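Local atomic coordinates of lipoprotein (Mycoplasma mycoides subsp. capri, PDB entry 7ADK), a protein that is probably a cell-surface lipoprotein protease, with a peptidase domain of the chymotrypsin-like PA clan. Residues D628-K642 with Y752-K766. Sequence-based numbering, arbitrary orientation.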
loop_
_atom_site.group_PDB
_atom_site.type_symbol
_atom_site.label_atom_id
_atom_site.label_comp_id
_atom_site.label_asym_id
_atom_site.label_seq_id
_atom_site.Cartn_x
_atom_site.Cartn_y
_atom_site.Cartn_z
ATOM N N ASP B 628 -13.608 -21.663 -21.592
ATOM C CA ASP B 628 -12.167 -21.517 -21.775
ATOM C C ASP B 628 -11.432 -22.061 -20.540
ATOM O O ASP B 628 -11.857 -21.818 -19.409
ATOM C CB ASP B 628 -11.769 -20.051 -22.004
ATOM C CG ASP B 628 -12.193 -19.421 -23.326
ATOM O OD1 ASP B 628 -12.428 -20.144 -24.309
ATOM O OD2 ASP B 628 -12.260 -18.179 -23.406
ATOM N N LEU B 629 -10.314 -22.749 -20.737
ATOM C CA LEU B 629 -9.335 -22.947 -19.683
ATOM C C LEU B 629 -8.658 -21.617 -19.354
ATOM O O LEU B 629 -8.557 -20.713 -20.174
ATOM C CB LEU B 629 -8.329 -24.046 -20.052
ATOM C CG LEU B 629 -8.672 -25.408 -19.436
ATOM C CD1 LEU B 629 -9.979 -25.982 -19.953
ATOM C CD2 LEU B 629 -7.565 -26.408 -19.696
ATOM N N ASP B 630 -8.280 -21.537 -18.093
ATOM C CA ASP B 630 -7.787 -20.376 -17.382
ATOM C C ASP B 630 -6.335 -20.619 -17.018
ATOM O O ASP B 630 -5.957 -21.743 -16.718
ATOM C CB ASP B 630 -8.576 -20.235 -16.080
ATOM C CG ASP B 630 -10.021 -19.805 -16.272
ATOM O OD1 ASP B 630 -10.233 -18.767 -16.920
ATOM O OD2 ASP B 630 -10.943 -20.417 -15.689
ATOM N N SER B 631 -5.520 -19.585 -16.949
ATOM C CA SER B 631 -4.299 -19.655 -16.162
ATOM C C SER B 631 -4.540 -18.978 -14.818
ATOM O O SER B 631 -4.957 -17.822 -14.741
ATOM C CB SER B 631 -3.113 -19.061 -16.908
ATOM O OG SER B 631 -2.852 -19.742 -18.120
ATOM N N LEU B 632 -4.261 -19.684 -13.735
ATOM C CA LEU B 632 -4.335 -19.189 -12.364
ATOM C C LEU B 632 -2.927 -18.977 -11.847
ATOM O O LEU B 632 -2.128 -19.905 -11.848
ATOM C CB LEU B 632 -5.076 -20.165 -11.433
ATOM C CG LEU B 632 -6.567 -20.419 -11.666
ATOM C CD1 LEU B 632 -7.288 -19.125 -11.939
ATOM C CD2 LEU B 632 -6.860 -21.419 -12.771
ATOM N N TYR B 633 -2.623 -17.770 -11.391
ATOM C CA TYR B 633 -1.420 -17.548 -10.615
ATOM C C TYR B 633 -1.593 -16.508 -9.495
ATOM O O TYR B 633 -0.892 -15.506 -9.477
ATOM C CB TYR B 633 -0.141 -17.411 -11.494
ATOM C CG TYR B 633 -0.246 -16.829 -12.874
ATOM C CD1 TYR B 633 -0.590 -17.629 -13.968
ATOM C CD2 TYR B 633 0.057 -15.486 -13.072
ATOM C CE1 TYR B 633 -0.719 -17.059 -15.248
ATOM C CE2 TYR B 633 -0.184 -14.904 -14.319
ATOM C CZ TYR B 633 -0.623 -15.673 -15.405
ATOM O OH TYR B 633 -1.086 -15.067 -16.539
ATOM N N ILE B 634 -2.512 -16.742 -8.531
ATOM C CA ILE B 634 -2.316 -16.189 -7.165
ATOM C C ILE B 634 -1.247 -17.040 -6.554
ATOM O O ILE B 634 -1.471 -17.998 -5.832
ATOM C CB ILE B 634 -3.499 -16.140 -6.178
ATOM C CG1 ILE B 634 -4.592 -15.273 -6.772
ATOM C CG2 ILE B 634 -3.050 -15.499 -4.842
ATOM C CD1 ILE B 634 -5.748 -15.001 -5.808
ATOM N N VAL B 635 -0.065 -16.672 -6.942
ATOM C CA VAL B 635 1.183 -17.254 -6.536
ATOM C C VAL B 635 2.180 -16.141 -6.595
ATOM O O VAL B 635 1.958 -15.105 -7.222
ATOM C CB VAL B 635 1.631 -18.407 -7.439
ATOM C CG1 VAL B 635 0.813 -19.682 -7.256
ATOM C CG2 VAL B 635 1.502 -18.019 -8.890
ATOM N N GLY B 636 3.300 -16.359 -5.941
ATOM C CA GLY B 636 4.312 -15.340 -5.857
ATOM C C GLY B 636 3.945 -14.275 -4.848
ATOM O O GLY B 636 2.834 -13.755 -4.793
ATOM N N TYR B 637 4.951 -13.914 -4.078
ATOM C CA TYR B 637 4.926 -12.750 -3.226
ATOM C C TYR B 637 6.125 -11.886 -3.613
ATOM O O TYR B 637 7.247 -12.172 -3.193
ATOM C CB TYR B 637 4.920 -13.194 -1.763
ATOM C CG TYR B 637 3.787 -14.114 -1.348
ATOM C CD1 TYR B 637 3.889 -15.501 -1.560
ATOM C CD2 TYR B 637 2.708 -13.605 -0.610
ATOM C CE1 TYR B 637 2.952 -16.383 -0.994
ATOM C CE2 TYR B 637 1.777 -14.485 -0.034
ATOM C CZ TYR B 637 1.905 -15.876 -0.204
ATOM O OH TYR B 637 1.066 -16.719 0.447
ATOM N N PRO B 638 5.969 -10.871 -4.464
ATOM C CA PRO B 638 7.033 -9.914 -4.689
ATOM C C PRO B 638 7.242 -9.055 -3.440
ATOM O O PRO B 638 6.322 -8.855 -2.652
ATOM C CB PRO B 638 6.597 -9.115 -5.906
ATOM C CG PRO B 638 5.078 -9.177 -5.862
ATOM C CD PRO B 638 4.771 -10.506 -5.192
ATOM N N THR B 639 8.434 -8.501 -3.265
ATOM C CA THR B 639 8.661 -7.467 -2.249
ATOM C C THR B 639 7.733 -6.275 -2.473
ATOM O O THR B 639 7.439 -5.900 -3.606
ATOM C CB THR B 639 10.111 -6.982 -2.240
ATOM O OG1 THR B 639 10.509 -6.564 -3.524
ATOM C CG2 THR B 639 11.071 -8.064 -1.760
ATOM N N ALA B 640 7.261 -5.652 -1.398
ATOM C CA ALA B 640 6.287 -4.569 -1.479
ATOM C C ALA B 640 6.846 -3.229 -2.022
ATOM O O ALA B 640 6.093 -2.271 -2.174
ATOM C CB ALA B 640 5.641 -4.434 -0.102
ATOM N N TYR B 641 8.136 -3.130 -2.357
ATOM C CA TYR B 641 8.765 -1.876 -2.785
ATOM C C TYR B 641 8.151 -1.275 -4.062
ATOM O O TYR B 641 7.939 -0.064 -4.130
ATOM C CB TYR B 641 10.278 -2.088 -2.932
ATOM C CG TYR B 641 11.032 -0.811 -3.252
ATOM C CD1 TYR B 641 11.189 0.176 -2.261
ATOM C CD2 TYR B 641 11.545 -0.591 -4.544
ATOM C CE1 TYR B 641 11.831 1.390 -2.567
ATOM C CE2 TYR B 641 12.182 0.625 -4.857
ATOM C CZ TYR B 641 12.316 1.623 -3.871
ATOM O OH TYR B 641 12.899 2.812 -4.175
ATOM N N LYS B 642 7.795 -2.106 -5.054
ATOM C CA LYS B 642 7.135 -1.660 -6.303
ATOM C C LYS B 642 5.610 -1.853 -6.321
ATOM O O LYS B 642 4.968 -1.738 -7.362
ATOM C CB LYS B 642 7.845 -2.231 -7.542
ATOM C CG LYS B 642 9.343 -1.877 -7.535
ATOM C CD LYS B 642 10.005 -1.934 -8.916
ATOM C CE LYS B 642 9.635 -0.716 -9.771
ATOM N NZ LYS B 642 10.332 -0.752 -11.077
ATOM N N TYR B 752 1.323 -10.181 -15.842
ATOM C CA TYR B 752 2.196 -10.688 -14.772
ATOM C C TYR B 752 3.671 -10.310 -14.896
ATOM O O TYR B 752 4.521 -11.104 -15.299
ATOM C CB TYR B 752 2.006 -12.198 -14.669
ATOM C CG TYR B 752 2.307 -12.823 -13.317
ATOM C CD1 TYR B 752 1.612 -12.420 -12.164
ATOM C CD2 TYR B 752 3.261 -13.840 -13.215
ATOM C CE1 TYR B 752 1.907 -12.996 -10.914
ATOM C CE2 TYR B 752 3.564 -14.416 -11.975
ATOM C CZ TYR B 752 2.896 -13.990 -10.819
ATOM O OH TYR B 752 3.252 -14.528 -9.632
ATOM N N ALA B 753 3.996 -9.094 -14.465
ATOM C CA ALA B 753 5.367 -8.658 -14.245
ATOM C C ALA B 753 5.608 -8.209 -12.782
ATOM O O ALA B 753 5.874 -7.037 -12.520
ATOM C CB ALA B 753 5.703 -7.620 -15.311
ATOM N N PRO B 754 5.493 -9.115 -11.793
ATOM C CA PRO B 754 5.780 -8.836 -10.388
ATOM C C PRO B 754 7.284 -8.641 -10.134
ATOM O O PRO B 754 8.056 -9.586 -9.972
ATOM C CB PRO B 754 5.216 -10.034 -9.627
ATOM C CG PRO B 754 5.348 -11.174 -10.619
ATOM C CD PRO B 754 5.017 -10.481 -11.926
ATOM N N ALA B 755 7.706 -7.390 -10.049
ATOM C CA ALA B 755 9.090 -7.012 -9.796
ATOM C C ALA B 755 9.621 -7.486 -8.429
ATOM O O ALA B 755 8.905 -7.441 -7.431
ATOM C CB ALA B 755 9.196 -5.495 -9.929
ATOM N N GLY B 756 10.901 -7.863 -8.366
ATOM C CA GLY B 756 11.674 -8.003 -7.128
ATOM C C GLY B 756 11.184 -9.087 -6.169
ATOM O O GLY B 756 10.882 -8.821 -5.006
ATOM N N GLY B 757 11.026 -10.305 -6.667
ATOM C CA GLY B 757 10.475 -11.453 -5.946
ATOM C C GLY B 757 9.522 -12.234 -6.853
ATOM O O GLY B 757 9.573 -12.072 -8.072
ATOM N N ALA B 758 8.659 -13.086 -6.289
ATOM C CA ALA B 758 7.689 -13.889 -7.053
ATOM C C ALA B 758 8.274 -14.805 -8.146
ATOM O O ALA B 758 7.527 -15.358 -8.950
ATOM C CB ALA B 758 6.577 -12.991 -7.600
ATOM N N SER B 759 9.581 -15.041 -8.175
ATOM C CA SER B 759 10.104 -16.210 -8.838
ATOM C C SER B 759 9.717 -17.457 -8.022
ATOM O O SER B 759 9.803 -17.448 -6.789
ATOM C CB SER B 759 11.601 -16.026 -9.029
ATOM N N GLY B 760 9.267 -18.513 -8.706
ATOM C CA GLY B 760 8.839 -19.773 -8.101
ATOM C C GLY B 760 7.320 -19.945 -8.018
ATOM O O GLY B 760 6.827 -20.692 -7.183
ATOM N N SER B 761 6.582 -19.240 -8.855
ATOM C CA SER B 761 5.137 -19.070 -8.743
ATOM C C SER B 761 4.413 -19.981 -9.726
ATOM O O SER B 761 4.608 -19.857 -10.927
ATOM C CB SER B 761 4.872 -17.608 -9.042
ATOM O OG SER B 761 5.550 -16.814 -8.122
ATOM N N SER B 762 3.633 -20.942 -9.248
ATOM C CA SER B 762 2.949 -21.901 -10.113
ATOM C C SER B 762 1.847 -21.246 -10.935
ATOM O O SER B 762 0.868 -20.760 -10.378
ATOM C CB SER B 762 2.340 -23.049 -9.309
ATOM O OG SER B 762 1.345 -22.590 -8.428
ATOM N N VAL B 763 1.950 -21.336 -12.253
ATOM C CA VAL B 763 0.821 -21.215 -13.154
ATOM C C VAL B 763 0.016 -22.499 -13.071
ATOM O O VAL B 763 0.577 -23.587 -13.202
ATOM C CB VAL B 763 1.336 -20.999 -14.585
ATOM C CG1 VAL B 763 0.231 -20.810 -15.606
ATOM C CG2 VAL B 763 2.323 -19.839 -14.680
ATOM N N ARG B 764 -1.296 -22.411 -12.912
ATOM C CA ARG B 764 -2.206 -23.560 -12.897
ATOM C C ARG B 764 -3.344 -23.368 -13.860
ATOM O O ARG B 764 -3.531 -22.292 -14.389
ATOM C CB ARG B 764 -2.782 -23.788 -11.500
ATOM C CG ARG B 764 -1.713 -23.703 -10.438
ATOM C CD ARG B 764 -2.240 -24.210 -9.120
ATOM N NE ARG B 764 -1.238 -23.974 -8.090
ATOM C CZ ARG B 764 -1.187 -24.482 -6.897
ATOM N NH1 ARG B 764 -2.105 -25.244 -6.433
ATOM N NH2 ARG B 764 -0.177 -24.210 -6.157
ATOM N N THR B 765 -4.143 -24.396 -14.037
ATOM C CA THR B 765 -5.428 -24.294 -14.725
ATOM C C THR B 765 -6.571 -24.877 -13.903
ATOM O O THR B 765 -6.349 -25.439 -12.834
ATOM C CB THR B 765 -5.327 -24.814 -16.153
ATOM O OG1 THR B 765 -6.393 -24.298 -16.903
ATOM C CG2 THR B 765 -5.332 -26.319 -16.258
ATOM N N LYS B 766 -7.800 -24.676 -14.390
ATOM C CA LYS B 766 -9.093 -24.651 -13.681
ATOM C C LYS B 766 -9.295 -25.629 -12.529
ATOM O O LYS B 766 -9.818 -25.220 -11.495
ATOM C CB LYS B 766 -10.211 -24.921 -14.690
ATOM C CG LYS B 766 -10.449 -23.774 -15.673
ATOM C CD LYS B 766 -11.575 -24.075 -16.667
ATOM C CE LYS B 766 -12.917 -24.435 -16.013
ATOM N NZ LYS B 766 -13.979 -24.696 -17.005
#
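The ring of Tyr752 is sandwiched between Tyr633, whose CD2 sits over the centre of one face, and Pro754, whose CD lies over the opposite face. Tyr633 presents its edge, giving a T-shaped pair with ring centroids 4.6 Å apart and planes inclined at 59°. The other flank of Tyr633 rests on Val763, its CD1 touching CG1 at 3.7 Å. The Tyr752 OH donates to Val635 O, a 2.8 Å hydrogen bond made near the ring plane but from above the carbonyl plane, reached because chi1 of -154° sets the ring anti to the backbone N. A second ring packs against Tyr752 edge-to-face: that of Tyr774 on strand 769-778. At the edge of the flat Arg764 guanidinium, NE and NH2 both hold Ser762 OG in plane, while NH1 bonds Asn768.

Strand 761-765 pairs with 628-642 through a single antiparallel, hydrogen-bonded bridge. Leu632 N donates to Arg764 O at 2.8 Å, and Arg764 N returns the bond to Leu632 O. Beyond it, Thr765 OG1 donates to Asp630 O in the carbonyl plane. The Asp630 carboxylate has salt bridges to Arg274 and Lys693; Lys766 CG lies against OD2 at 3.4 Å, while its NZ makes no contact with it.

Past a register shift, the loop 754-758 meets Pro638 and Thr639. Gly756 O accepts from both Thr639 N (3.0 Å) and Thr639 OG1 (2.7 Å), while Pro638 CG rests on Pro754 CB. Gly636 CA approaches Ala758 CB to 3.7 Å, and Ser761 OG ties back to Ala758 O.

Residues 636-639 thus pack against the turn leading into strand 761-765, where Gly757-Ala758-Ser759-Gly760-Ser761 resembles the Gly-X-Ser-Gly signature of chymotrypsin-like serine proteases, with Ser759 the probable nucleophile.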